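PDB 6A8M: FACT complex subunit SPT16 from Ashbya gossypii, which probably helps reorganise nucleosomes as part of the histone chaperone FACT during transcription, replication and repair, this chain being the N-terminal part of the subunit. Local coordinates for residues Q341-A346 with K363-L368; F378-K383 with D393-S398. One frame throughout, in Å; residues are numbered along the deposited sequence.

How the contacts relate
Contact 1 sets helix 339-353 against strand 364-368, and contact 2 joins strands 379-381 and 394-405, which lie on either side of that strand in one antiparallel sheet. The contact centres are about 6 Å apart. Two backbone bonds stitch them together: Val365 N reaches Leu380 O at 2.8 Å, and Leu380 N reaches Gly366 O at the same 2.8 Å. Leu380 also packs on Ile342 of the helix, so the apolar layer of contact 1 runs on into contact 2. Both lie in the region related to M24 metallopeptidases; neither includes a metal or a ligand, and their link is structural.

Contact 1: Q341-A346 with K363-L368; sequences QIYDGA and KNVGSL
Tyr343 lies across the backbone of Lys363, Asn364 and Val365 and is the chief link between helix 341-346 and the strand at 364-368. Its CG is anti to the backbone N (chi1 -176°), and the ring beyond it lies against the backbone there: CE1 is 3.4 Å from Lys363 C, and OH is 3.3 Å from Lys363 CA. Lys363 O sits over one face, offset toward the rim, while Val365 N comes up at the edge. Outside the two segments, Phe361 meets the tyrosine with its ring plane only slightly tilted. Toward the core the contact is purely apolar. Val365 splits its branches: CG1 packs on Tyr343 CD1 at 3.9 Å and also reaches Ala346 CB, whereas CG2 meets Ile342 CG2 at 4.1 Å. Ile328 of helix 312-332 touches all three of Ile342, Ala346 and Val365 and so helps bury this layer. The looser, polar side lies at the hydroxyl, where the solvent-exposed Lys363 and a water close the contact. Tyr343 OH is hydrogen-bonded to Thr362 O and accepts from a water at 2.9 Å, which in turn accepts from Lys363 NZ at 3.2 Å. That exposed lysine also touches a crystal neighbour, so its pose may owe something to packing. An alanine in place of Tyr343 would probably leave Thr362 O without its hydroxyl partner and open a gap between the helix and the backbone of Lys363 to Val365. On the strand, Asn364 OD1 accepts from Gly366 N at 2.9 Å in an Asx turn. Helix and strand axes approach to 8.3 Å with N-to-C directions 143° apart, a helix packed on an antiparallel sheet, as in the pita-bread fold of the M24 family.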
ATOM      1  N   GLN A 341     -18.722  -9.494   4.363  1.00 19.01           N
ATOM      2  CA  GLN A 341     -19.401 -10.354   3.399  1.00 17.26           C
ATOM      3  C   GLN A 341     -18.397 -11.111   2.540  1.00 16.43           C
ATOM      4  O   GLN A 341     -18.591 -12.297   2.234  1.00 19.01           O
ATOM      5  CB  GLN A 341     -20.332  -9.515   2.519  1.00 17.84           C
ATOM      6  CG  GLN A 341     -21.571  -9.050   3.240  1.00 18.97           C
ATOM      7  CD  GLN A 341     -22.337  -7.974   2.493  1.00 22.33           C
ATOM      8  OE1 GLN A 341     -21.783  -7.251   1.669  1.00 21.29           O
ATOM      9  NE2 GLN A 341     -23.622  -7.861   2.793  1.00 26.64           N
ATOM     10  N   ILE A 342     -17.310 -10.446   2.143  1.00 15.52           N
ATOM     11  CA  ILE A 342     -16.298 -11.106   1.329  1.00 14.82           C
ATOM     12  C   ILE A 342     -15.600 -12.199   2.129  1.00 15.57           C
ATOM     13  O   ILE A 342     -15.518 -13.355   1.697  1.00 16.41           O
ATOM     14  CB  ILE A 342     -15.291 -10.069   0.806  1.00 14.92           C
ATOM     15  CG1 ILE A 342     -15.980  -9.065  -0.111  1.00 16.34           C
ATOM     16  CG2 ILE A 342     -14.160 -10.749   0.072  1.00 15.55           C
ATOM     17  CD1 ILE A 342     -15.188  -7.783  -0.292  1.00 16.49           C
ATOM     18  N   TYR A 343     -15.091 -11.855   3.313  1.00 14.31           N
ATOM     19  CA  TYR A 343     -14.406 -12.862   4.119  1.00 14.12           C
ATOM     20  C   TYR A 343     -15.350 -14.014   4.470  1.00 15.30           C
ATOM     21  O   TYR A 343     -14.976 -15.187   4.354  1.00 14.84           O
ATOM     22  CB  TYR A 343     -13.811 -12.241   5.396  1.00 14.53           C
ATOM     23  CG  TYR A 343     -13.035 -13.273   6.160  1.00 13.80           C
ATOM     24  CD1 TYR A 343     -11.777 -13.669   5.730  1.00 13.61           C
ATOM     25  CD2 TYR A 343     -13.600 -13.910   7.261  1.00 16.12           C
ATOM     26  CE1 TYR A 343     -11.077 -14.648   6.382  1.00 13.03           C
ATOM     27  CE2 TYR A 343     -12.910 -14.898   7.934  1.00 15.65           C
ATOM     28  CZ  TYR A 343     -11.648 -15.260   7.479  1.00 13.70           C
ATOM     29  OH  TYR A 343     -10.957 -16.239   8.130  1.00 14.94           O
ATOM     30  N   ASP A 344     -16.579 -13.704   4.915  1.00 16.32           N
ATOM     31  CA  ASP A 344     -17.510 -14.781   5.274  1.00 16.68           C
ATOM     32  C   ASP A 344     -17.850 -15.660   4.070  1.00 17.75           C
ATOM     33  O   ASP A 344     -18.048 -16.870   4.225  1.00 17.22           O
ATOM     34  CB  ASP A 344     -18.785 -14.209   5.893  1.00 17.69           C
ATOM     35  CG  ASP A 344     -18.579 -13.702   7.309  1.00 19.26           C
ATOM     36  OD1 ASP A 344     -17.478 -13.924   7.844  1.00 19.52           O
ATOM     37  OD2 ASP A 344     -19.532 -13.116   7.890  1.00 18.68           O
ATOM     38  N   GLY A 345     -17.932 -15.077   2.870  1.00 17.53           N
ATOM     39  CA  GLY A 345     -18.153 -15.897   1.680  1.00 18.03           C
ATOM     40  C   GLY A 345     -17.021 -16.883   1.426  1.00 16.72           C
ATOM     41  O   GLY A 345     -17.252 -18.004   0.965  1.00 16.96           O
ATOM     42  N   ALA A 346     -15.779 -16.461   1.673  1.00 15.48           N
ATOM     43  CA  ALA A 346     -14.645 -17.376   1.607  1.00 14.69           C
ATOM     44  C   ALA A 346     -14.776 -18.489   2.643  1.00 15.66           C
ATOM     45  O   ALA A 346     -14.510 -19.659   2.353  1.00 15.35           O
ATOM     46  CB  ALA A 346     -13.340 -16.598   1.804  1.00 14.09           C
ATOM     47  N   LYS A 363      -7.175 -15.315   8.879  1.00 16.21           N
ATOM     48  CA  LYS A 363      -8.369 -14.630   9.368  1.00 16.49           C
ATOM     49  C   LYS A 363      -8.733 -13.386   8.546  1.00 14.45           C
ATOM     50  O   LYS A 363      -9.594 -12.591   8.953  1.00 14.30           O
ATOM     51  CB  LYS A 363      -8.190 -14.283  10.849  1.00 21.65           C
ATOM     52  CG  LYS A 363      -8.104 -15.523  11.742  1.00 22.01           C
ATOM     53  CD  LYS A 363      -9.402 -16.350  11.635  1.00 23.06           C
ATOM     54  CE  LYS A 363      -9.463 -17.515  12.655  1.00 22.81           C
ATOM     55  NZ  LYS A 363     -10.658 -18.381  12.393  1.00 21.37           N
ATOM     56  N   ASN A 364      -8.082 -13.192   7.406  1.00 13.31           N
ATOM     57  CA  ASN A 364      -8.498 -12.163   6.465  1.00 14.08           C
ATOM     58  C   ASN A 364      -8.102 -12.636   5.080  1.00 13.27           C
ATOM     59  O   ASN A 364      -7.255 -13.525   4.934  1.00 14.97           O
ATOM     60  CB  ASN A 364      -7.845 -10.812   6.788  1.00 14.42           C
ATOM     61  CG  ASN A 364      -6.337 -10.824   6.544  1.00 17.38           C
ATOM     62  OD1 ASN A 364      -5.872 -10.551   5.440  1.00 16.72           O
ATOM     63  ND2 ASN A 364      -5.573 -11.163   7.574  1.00 15.66           N
ATOM     64  N   VAL A 365      -8.705 -12.039   4.049  1.00 11.99           N
ATOM     65  CA  VAL A 365      -8.287 -12.381   2.689  1.00 12.08           C
ATOM     66  C   VAL A 365      -7.678 -11.174   1.984  1.00 12.18           C
ATOM     67  O   VAL A 365      -7.719 -11.069   0.758  1.00 12.48           O
ATOM     68  CB  VAL A 365      -9.437 -13.009   1.868  1.00 11.49           C
ATOM     69  CG1 VAL A 365      -9.795 -14.387   2.466  1.00 12.87           C
ATOM     70  CG2 VAL A 365     -10.677 -12.104   1.772  1.00 13.37           C
ATOM     71  N   GLY A 366      -7.027 -10.308   2.743  1.00 14.14           N
ATOM     72  CA  GLY A 366      -6.252  -9.256   2.125  1.00 12.21           C
ATOM     73  C   GLY A 366      -6.726  -7.885   2.535  1.00 13.53           C
ATOM     74  O   GLY A 366      -7.334  -7.713   3.603  1.00 14.27           O
ATOM     75  N   SER A 367      -6.451  -6.885   1.710  1.00 12.57           N
ATOM     76  CA  SER A 367      -6.856  -5.534   2.069  1.00 11.77           C
ATOM     77  C   SER A 367      -6.946  -4.670   0.825  1.00 12.36           C
ATOM     78  O   SER A 367      -6.461  -5.029  -0.247  1.00 11.85           O
ATOM     79  CB  SER A 367      -5.868  -4.903   3.046  1.00 11.95           C
ATOM     80  OG  SER A 367      -4.701  -4.486   2.363  1.00 13.16           O
ATOM     81  N   LEU A 368      -7.584  -3.509   0.993  1.00 12.61           N
ATOM     82  CA  LEU A 368      -7.360  -2.413   0.062  1.00 12.32           C
ATOM     83  C   LEU A 368      -5.868  -2.102  -0.011  1.00 10.85           C
ATOM     84  O   LEU A 368      -5.153  -2.180   0.994  1.00 11.45           O
ATOM     85  CB  LEU A 368      -8.158  -1.189   0.524  1.00 14.51           C
ATOM     86  CG  LEU A 368      -8.607  -0.108  -0.450  1.00 16.97           C
ATOM     87  CD1 LEU A 368      -9.541  -0.633  -1.527  1.00 14.93           C
ATOM     88  CD2 LEU A 368      -9.310   0.989   0.382  1.00 17.72           C
TER
HETATM   89  O   HOH W   1     -12.394 -18.242   9.675  1.00 16.52           O

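Contact 2: F378-K383 with D393-S398; sequences FVLNNK and DCFNIS
Asp393 OD2 accepts a hydrogen bond from Glu390 N, three residues earlier in the chain, and across the contact the same oxygen is 4.2 Å from Phe378 CE2. The carboxylate stands nearly upright to that ring, with planes 85° apart. It borders an apolar row, Phe378, Phe395, Leu380 and Ile397, on a face of the antiparallel sheet in the pita-bread-like domain: strand 364-368 runs between the two segments, so the side chains of 378-383 and 394-398 must meet past it, and the nearest CA atoms, those of Leu380 and Ile397, are 8.5 Å apart. The two phenylalanines make an offset edge-to-face stack, in which the edge of Phe395 is directed toward the face of Phe378. Their centroids are 5.5 Å apart and the planes 72° apart; the closest atoms are the two CE1 carbons, at 3.7 Å. Leu380 sits next along the row and sets both methyls against the Phe395 ring, CD2 near CE1 and CD1 4.1 Å from Phe395 CD1. Its backbone is the centre of an inverse gamma turn, closed by a weak bond from Asn381 N to Val379 O. Helix 339-353 covers this side: Pro339 touches both Phe378 and Leu380. On strand 412-424, Leu423 is touched by Phe395. The row finishes at Ile397, whose side chain crosses that of Leu380 at about a right angle; bent at chi2 (-64°), its CD1 comes to 3.6 Å from Leu380 CD1.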
ATOM      1  N   PHE A 378      -9.326  -1.156   5.954  1.00 13.77           N
ATOM      2  CA  PHE A 378     -10.124  -1.873   4.955  1.00 12.67           C
ATOM      3  C   PHE A 378      -9.475  -3.239   4.752  1.00 12.91           C
ATOM      4  O   PHE A 378      -9.050  -3.600   3.665  1.00 11.95           O
ATOM      5  CB  PHE A 378     -10.219  -1.051   3.669  1.00 11.69           C
ATOM      6  CG  PHE A 378     -11.402  -1.383   2.782  1.00 12.40           C
ATOM      7  CD1 PHE A 378     -11.808  -2.698   2.568  1.00 13.10           C
ATOM      8  CD2 PHE A 378     -12.082  -0.370   2.125  1.00 15.88           C
ATOM      9  CE1 PHE A 378     -12.896  -3.000   1.727  1.00 16.09           C
ATOM     10  CE2 PHE A 378     -13.172  -0.648   1.298  1.00 16.85           C
ATOM     11  CZ  PHE A 378     -13.592  -1.957   1.098  1.00 17.18           C
ATOM     12  N   VAL A 379      -9.359  -4.008   5.853  1.00 11.70           N
ATOM     13  CA  VAL A 379      -8.905  -5.392   5.812  1.00 11.15           C
ATOM     14  C   VAL A 379     -10.105  -6.285   5.539  1.00 12.60           C
ATOM     15  O   VAL A 379     -11.200  -6.059   6.076  1.00 12.97           O
ATOM     16  CB  VAL A 379      -8.200  -5.780   7.126  1.00 13.66           C
ATOM     17  CG1 VAL A 379      -7.866  -7.241   7.143  1.00 14.03           C
ATOM     18  CG2 VAL A 379      -6.886  -4.974   7.289  1.00 15.90           C
ATOM     19  N   LEU A 380      -9.906  -7.316   4.707  1.00 11.40           N
ATOM     20  CA  LEU A 380     -11.006  -8.193   4.318  1.00 11.88           C
ATOM     21  C   LEU A 380     -11.138  -9.298   5.358  1.00 12.79           C
ATOM     22  O   LEU A 380     -10.700 -10.433   5.166  1.00 14.42           O
ATOM     23  CB  LEU A 380     -10.775  -8.740   2.914  1.00 11.73           C
ATOM     24  CG  LEU A 380     -10.615  -7.664   1.834  1.00 13.15           C
ATOM     25  CD1 LEU A 380     -10.327  -8.295   0.459  1.00 13.30           C
ATOM     26  CD2 LEU A 380     -11.864  -6.791   1.766  1.00 16.32           C
ATOM     27  N   ASN A 381     -11.745  -8.942   6.497  1.00 12.76           N
ATOM     28  CA  ASN A 381     -11.940  -9.870   7.602  1.00 14.72           C
ATOM     29  C   ASN A 381     -13.388  -9.801   8.073  1.00 14.16           C
ATOM     30  O   ASN A 381     -14.189  -8.990   7.580  1.00 17.90           O
ATOM     31  CB  ASN A 381     -10.961  -9.558   8.739  1.00 17.64           C
ATOM     32  CG  ASN A 381     -11.139  -8.158   9.305  1.00 18.22           C
ATOM     33  OD1 ASN A 381     -12.215  -7.567   9.243  1.00 21.00           O
ATOM     34  ND2 ASN A 381     -10.072  -7.627   9.896  1.00 19.64           N
ATOM     35  N   ASN A 382     -13.724 -10.637   9.066  1.00 15.77           N
ATOM     36  CA  ASN A 382     -15.099 -10.699   9.562  1.00 19.03           C
ATOM     37  C   ASN A 382     -15.493  -9.452  10.352  1.00 20.87           C
ATOM     38  O   ASN A 382     -16.691  -9.154  10.484  1.00 24.57           O
ATOM     39  CB  ASN A 382     -15.288 -11.963  10.425  1.00 22.61           C
ATOM     40  CG  ASN A 382     -16.596 -11.951  11.226  1.00 28.75           C
ATOM     41  OD1 ASN A 382     -16.644 -11.429  12.346  1.00 31.11           O
ATOM     42  ND2 ASN A 382     -17.656 -12.537  10.663  1.00 29.20           N
ATOM     43  N   LYS A 383     -14.525  -8.714  10.877  1.00 21.64           N
ATOM     44  CA  LYS A 383     -14.843  -7.643  11.806  1.00 23.05           C
ATOM     45  C   LYS A 383     -15.370  -6.399  11.098  1.00 22.85           C
ATOM     46  O   LYS A 383     -16.247  -5.710  11.638  1.00 26.27           O
ATOM     47  CB  LYS A 383     -13.601  -7.298  12.634  1.00 26.91           C
ATOM     48  N   ASP A 393     -11.654   0.719  -6.654  1.00 15.27           N
ATOM     49  CA  ASP A 393     -10.816   0.189  -5.589  1.00 15.54           C
ATOM     50  C   ASP A 393      -9.854  -0.852  -6.140  1.00 14.98           C
ATOM     51  O   ASP A 393     -10.180  -1.600  -7.060  1.00 15.70           O
ATOM     52  CB  ASP A 393     -11.664  -0.461  -4.497  1.00 14.90           C
ATOM     53  CG  ASP A 393     -12.381   0.557  -3.620  1.00 16.84           C
ATOM     54  OD1 ASP A 393     -12.128   1.770  -3.769  1.00 17.31           O
ATOM     55  OD2 ASP A 393     -13.231   0.118  -2.812  1.00 19.15           O
ATOM     56  N   CYS A 394      -8.666  -0.908  -5.543  1.00 13.12           N
ATOM     57  CA  CYS A 394      -7.675  -1.919  -5.871  1.00 12.15           C
ATOM     58  C   CYS A 394      -7.402  -2.739  -4.623  1.00 13.75           C
ATOM     59  O   CYS A 394      -7.154  -2.170  -3.555  1.00 15.36           O
ATOM     60  CB  CYS A 394      -6.380  -1.271  -6.361  1.00 14.92           C
ATOM     61  SG  CYS A 394      -5.126  -2.455  -6.902  1.00 18.71           S
ATOM     62  N   PHE A 395      -7.424  -4.066  -4.758  1.00 12.52           N
ATOM     63  CA  PHE A 395      -7.214  -4.943  -3.611  1.00 10.56           C
ATOM     64  C   PHE A 395      -5.988  -5.825  -3.785  1.00 11.47           C
ATOM     65  O   PHE A 395      -5.622  -6.238  -4.895  1.00 11.20           O
ATOM     66  CB  PHE A 395      -8.444  -5.848  -3.359  1.00 13.00           C
ATOM     67  CG  PHE A 395      -9.653  -5.084  -2.957  1.00 15.02           C
ATOM     68  CD1 PHE A 395      -9.908  -4.831  -1.612  1.00 15.35           C
ATOM     69  CD2 PHE A 395     -10.494  -4.556  -3.924  1.00 14.64           C
ATOM     70  CE1 PHE A 395     -11.011  -4.080  -1.241  1.00 16.11           C
ATOM     71  CE2 PHE A 395     -11.605  -3.818  -3.560  1.00 16.67           C
ATOM     72  CZ  PHE A 395     -11.849  -3.575  -2.214  1.00 15.35           C
ATOM     73  N   ASN A 396      -5.353  -6.100  -2.645  1.00 12.04           N
ATOM     74  CA  ASN A 396      -4.470  -7.247  -2.463  1.00 11.26           C
ATOM     75  C   ASN A 396      -5.350  -8.386  -1.959  1.00 12.20           C
ATOM     76  O   ASN A 396      -5.777  -8.374  -0.807  1.00 11.71           O
ATOM     77  CB  ASN A 396      -3.378  -6.877  -1.467  1.00  9.79           C
ATOM     78  CG  ASN A 396      -2.519  -8.049  -1.060  1.00 10.43           C
ATOM     79  OD1 ASN A 396      -2.465  -9.056  -1.756  1.00 11.87           O
ATOM     80  ND2 ASN A 396      -1.817  -7.900   0.062  1.00 11.66           N
ATOM     81  N   ILE A 397      -5.679  -9.337  -2.833  1.00 10.73           N
ATOM     82  CA  ILE A 397      -6.462 -10.503  -2.428  1.00 10.88           C
ATOM     83  C   ILE A 397      -5.448 -11.585  -2.096  1.00 10.68           C
ATOM     84  O   ILE A 397      -4.814 -12.147  -2.997  1.00 12.71           O
ATOM     85  CB  ILE A 397      -7.431 -10.948  -3.536  1.00 11.88           C
ATOM     86  CG1 ILE A 397      -8.364  -9.802  -3.932  1.00 10.75           C
ATOM     87  CG2 ILE A 397      -8.230 -12.173  -3.110  1.00 14.84           C
ATOM     88  CD1 ILE A 397      -9.292  -9.351  -2.790  1.00 12.21           C
ATOM     89  N   SER A 398      -5.271 -11.854  -0.796  1.00 11.65           N
ATOM     90  CA  SER A 398      -4.190 -12.714  -0.323  1.00 11.21           C
ATOM     91  C   SER A 398      -4.798 -13.718   0.638  1.00 11.46           C
ATOM     92  O   SER A 398      -5.411 -13.331   1.641  1.00 11.67           O
ATOM     93  CB  SER A 398      -3.100 -11.894   0.380  1.00 13.72           C
ATOM     94  OG  SER A 398      -2.184 -12.753   1.058  1.00 11.94           O
TER